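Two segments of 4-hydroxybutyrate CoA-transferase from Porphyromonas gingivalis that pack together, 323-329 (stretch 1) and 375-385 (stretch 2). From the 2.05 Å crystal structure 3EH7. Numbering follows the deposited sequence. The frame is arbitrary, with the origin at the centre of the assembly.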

# COMPACT_ATOMS: atom_id res chain seq x y z
N GLY A 323 -1.16 -9.04 12.55
CA GLY A 323 -1.56 -9.16 11.17
C GLY A 323 -0.48 -8.78 10.16
O GLY A 323 -0.80 -8.71 8.99
N GLN A 324 0.77 -8.53 10.55
CA GLN A 324 1.80 -8.24 9.52
C GLN A 324 2.11 -9.53 8.76
O GLN A 324 2.27 -10.56 9.38
CB GLN A 324 3.12 -7.71 10.10
CG GLN A 324 2.99 -6.66 11.19
CD GLN A 324 4.28 -5.95 11.44
OE1 GLN A 324 4.60 -4.96 10.73
NE2 GLN A 324 5.03 -6.40 12.46
N VAL A 325 2.25 -9.43 7.44
CA VAL A 325 2.41 -10.57 6.55
C VAL A 325 3.80 -10.53 5.96
O VAL A 325 4.22 -9.49 5.41
CB VAL A 325 1.39 -10.51 5.41
CG1 VAL A 325 1.73 -11.54 4.25
CG2 VAL A 325 -0.03 -10.73 5.97
N VAL A 326 4.53 -11.62 6.12
CA VAL A 326 5.84 -11.79 5.51
C VAL A 326 5.72 -12.87 4.44
O VAL A 326 5.34 -14.00 4.72
CB VAL A 326 6.86 -12.21 6.55
CG1 VAL A 326 8.20 -12.52 5.92
CG2 VAL A 326 6.97 -11.12 7.63
N SER A 327 6.04 -12.48 3.22
CA SER A 327 6.04 -13.38 2.09
C SER A 327 7.34 -13.18 1.30
O SER A 327 7.52 -12.15 0.66
CB SER A 327 4.84 -13.07 1.23
OG SER A 327 4.82 -13.98 0.16
N GLU A 328 8.24 -14.14 1.36
CA GLU A 328 9.52 -14.08 0.65
C GLU A 328 9.67 -15.40 -0.15
O GLU A 328 8.86 -16.32 -0.01
CB GLU A 328 10.68 -13.83 1.65
CG GLU A 328 10.65 -12.42 2.45
CD GLU A 328 11.48 -12.41 3.80
OE1 GLU A 328 11.65 -13.50 4.42
OE2 GLU A 328 11.94 -11.33 4.27
N CYS A 329 10.68 -15.48 -1.01
CA CYS A 329 10.99 -16.74 -1.71
C CYS A 329 11.35 -17.90 -0.77
O CYS A 329 10.81 -18.99 -0.93
CB CYS A 329 12.17 -16.56 -2.69
SG CYS A 329 11.71 -15.96 -4.32
N ILE A 375 5.93 -12.77 16.91
CA ILE A 375 6.78 -11.72 16.35
C ILE A 375 7.37 -12.28 15.06
O ILE A 375 7.75 -13.45 15.00
CB ILE A 375 7.95 -11.31 17.30
CG1 ILE A 375 7.42 -10.62 18.54
CG2 ILE A 375 8.91 -10.33 16.62
CD1 ILE A 375 8.33 -10.81 19.71
N ILE A 376 7.43 -11.47 14.02
CA ILE A 376 8.03 -11.94 12.77
C ILE A 376 9.49 -12.33 12.99
O ILE A 376 10.10 -11.94 13.98
CB ILE A 376 7.92 -10.90 11.62
CG1 ILE A 376 8.77 -9.64 11.91
CG2 ILE A 376 6.43 -10.56 11.34
CD1 ILE A 376 8.71 -8.57 10.75
N ALA A 377 10.05 -13.08 12.06
CA ALA A 377 11.43 -13.49 12.20
C ALA A 377 12.36 -12.27 12.11
O ALA A 377 12.06 -11.27 11.47
CB ALA A 377 11.79 -14.54 11.15
N GLU A 378 13.49 -12.36 12.81
CA GLU A 378 14.51 -11.33 12.85
C GLU A 378 14.91 -10.91 11.45
O GLU A 378 15.32 -11.73 10.67
CB GLU A 378 15.72 -11.92 13.56
CG GLU A 378 16.89 -11.03 13.67
CD GLU A 378 16.81 -10.19 14.90
OE1 GLU A 378 15.67 -9.93 15.37
OE2 GLU A 378 17.89 -9.81 15.40
N GLY A 379 14.78 -9.63 11.13
CA GLY A 379 15.16 -9.13 9.82
C GLY A 379 14.19 -9.43 8.69
O GLY A 379 14.45 -9.07 7.54
N ALA A 380 13.06 -10.09 8.97
CA ALA A 380 12.12 -10.41 7.93
C ALA A 380 11.52 -9.14 7.31
O ALA A 380 11.35 -8.13 8.00
CB ALA A 380 11.02 -11.33 8.45
N ALA A 381 11.23 -9.20 6.01
CA ALA A 381 10.59 -8.09 5.30
C ALA A 381 9.09 -8.26 5.26
O ALA A 381 8.57 -9.24 4.71
CB ALA A 381 11.16 -7.97 3.90
N VAL A 382 8.37 -7.33 5.90
CA VAL A 382 6.94 -7.24 5.77
C VAL A 382 6.56 -6.96 4.31
O VAL A 382 7.17 -6.10 3.67
CB VAL A 382 6.34 -6.18 6.75
CG1 VAL A 382 4.85 -6.01 6.49
CG2 VAL A 382 6.59 -6.60 8.22
N THR A 383 5.61 -7.71 3.77
CA THR A 383 5.21 -7.53 2.38
C THR A 383 3.77 -7.07 2.23
O THR A 383 3.43 -6.47 1.19
CB THR A 383 5.49 -8.78 1.50
OG1 THR A 383 4.86 -9.93 2.06
CG2 THR A 383 7.03 -9.03 1.42
N THR A 384 2.95 -7.32 3.23
CA THR A 384 1.61 -6.72 3.31
C THR A 384 1.42 -6.16 4.72
O THR A 384 1.69 -6.85 5.68
CB THR A 384 0.51 -7.76 2.94
OG1 THR A 384 0.68 -8.16 1.56
CG2 THR A 384 -0.85 -7.17 3.08
N LEU A 385 0.99 -4.89 4.82
CA LEU A 385 0.97 -4.16 6.09
C LEU A 385 -0.14 -4.68 6.99
O LEU A 385 -1.20 -5.11 6.51
CB LEU A 385 0.75 -2.64 5.83
CG LEU A 385 1.87 -1.89 5.07
CD1 LEU A 385 1.35 -0.54 4.49
CD2 LEU A 385 3.07 -1.68 6.00
O HOH W 1 14.60 -10.07 5.10

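The two stretches bury 545 Å² between them. Ile 375 points away from stretch 1 and makes no contact. Ile 376 points toward it. Its CG2 lies 3.8 Å from CG2 of Val 326, a contact of two branched apolar side chains.

Ala 377 to Ala 380 form a type II beta turn, closed by a hydrogen bond of 2.9 Å from Ala 380 N to Ala 377 O. Ala 377 and Glu 378 do not touch stretch 1. Gly 379 has a phi of 77°, a value that favours glycine. Its carbonyl is linked to stretch 1 through water 1, which donates to Gly 379 O at 2.6 Å and to Glu 328 OE2 at 3.1 Å.

Past the turn, Ala 380 points its methyl toward stretch 1. CB of Ala 380 sits 4.0 Å from CG1 of Val 326. Val 326 thus packs against both Ile 376 and Ala 380.

Ala 381 is anchored by its backbone. Its N donates to Glu 328 OE2 at 2.8 Å, with a nearly straight angle of 168°. The CA-to-CB bond of Glu 328 points sideways, but an extended chi2 helps its carboxylate reach this amide. The same oxygen, OE2, accepts from water 1, so one atom serves both links.

Val 382 is buried. Its CG2 packs 3.6 Å from OE1 of Gln 324, whose amide group is hydrogen-bonded elsewhere in the structure. Its CA makes a CA-H...O contact of 3.5 Å with Val 325 O.

Thr 383 N makes the shortest backbone hydrogen bond to Val 325, 2.8 Å to Val 325 O, at 173°. The side chain points toward stretch 1 with chi1 in p. Its OG1 accepts a weak bond of 3.0 Å from Ser 327 N, bent to 124°. A threonine hydroxyl suits this place because it can meet a backbone amide directly.

Thr 384 pairs with Val 325 in an antiparallel bridge. Val 325 N donates to Thr 384 O at 3.2 Å. Thr 384 N returns a weak bond of 3.3 Å to Val 325 O, which therefore receives two amides. The two side chains share one face of the sheet, with CB of Val 325 3.8 Å from CB of Thr 384. Both residues are beta-branched, as is common in strands, and both are buried.

Leu 385 points away; its CD2 comes no nearer than 6.0 Å, to OE1 of Gln 324.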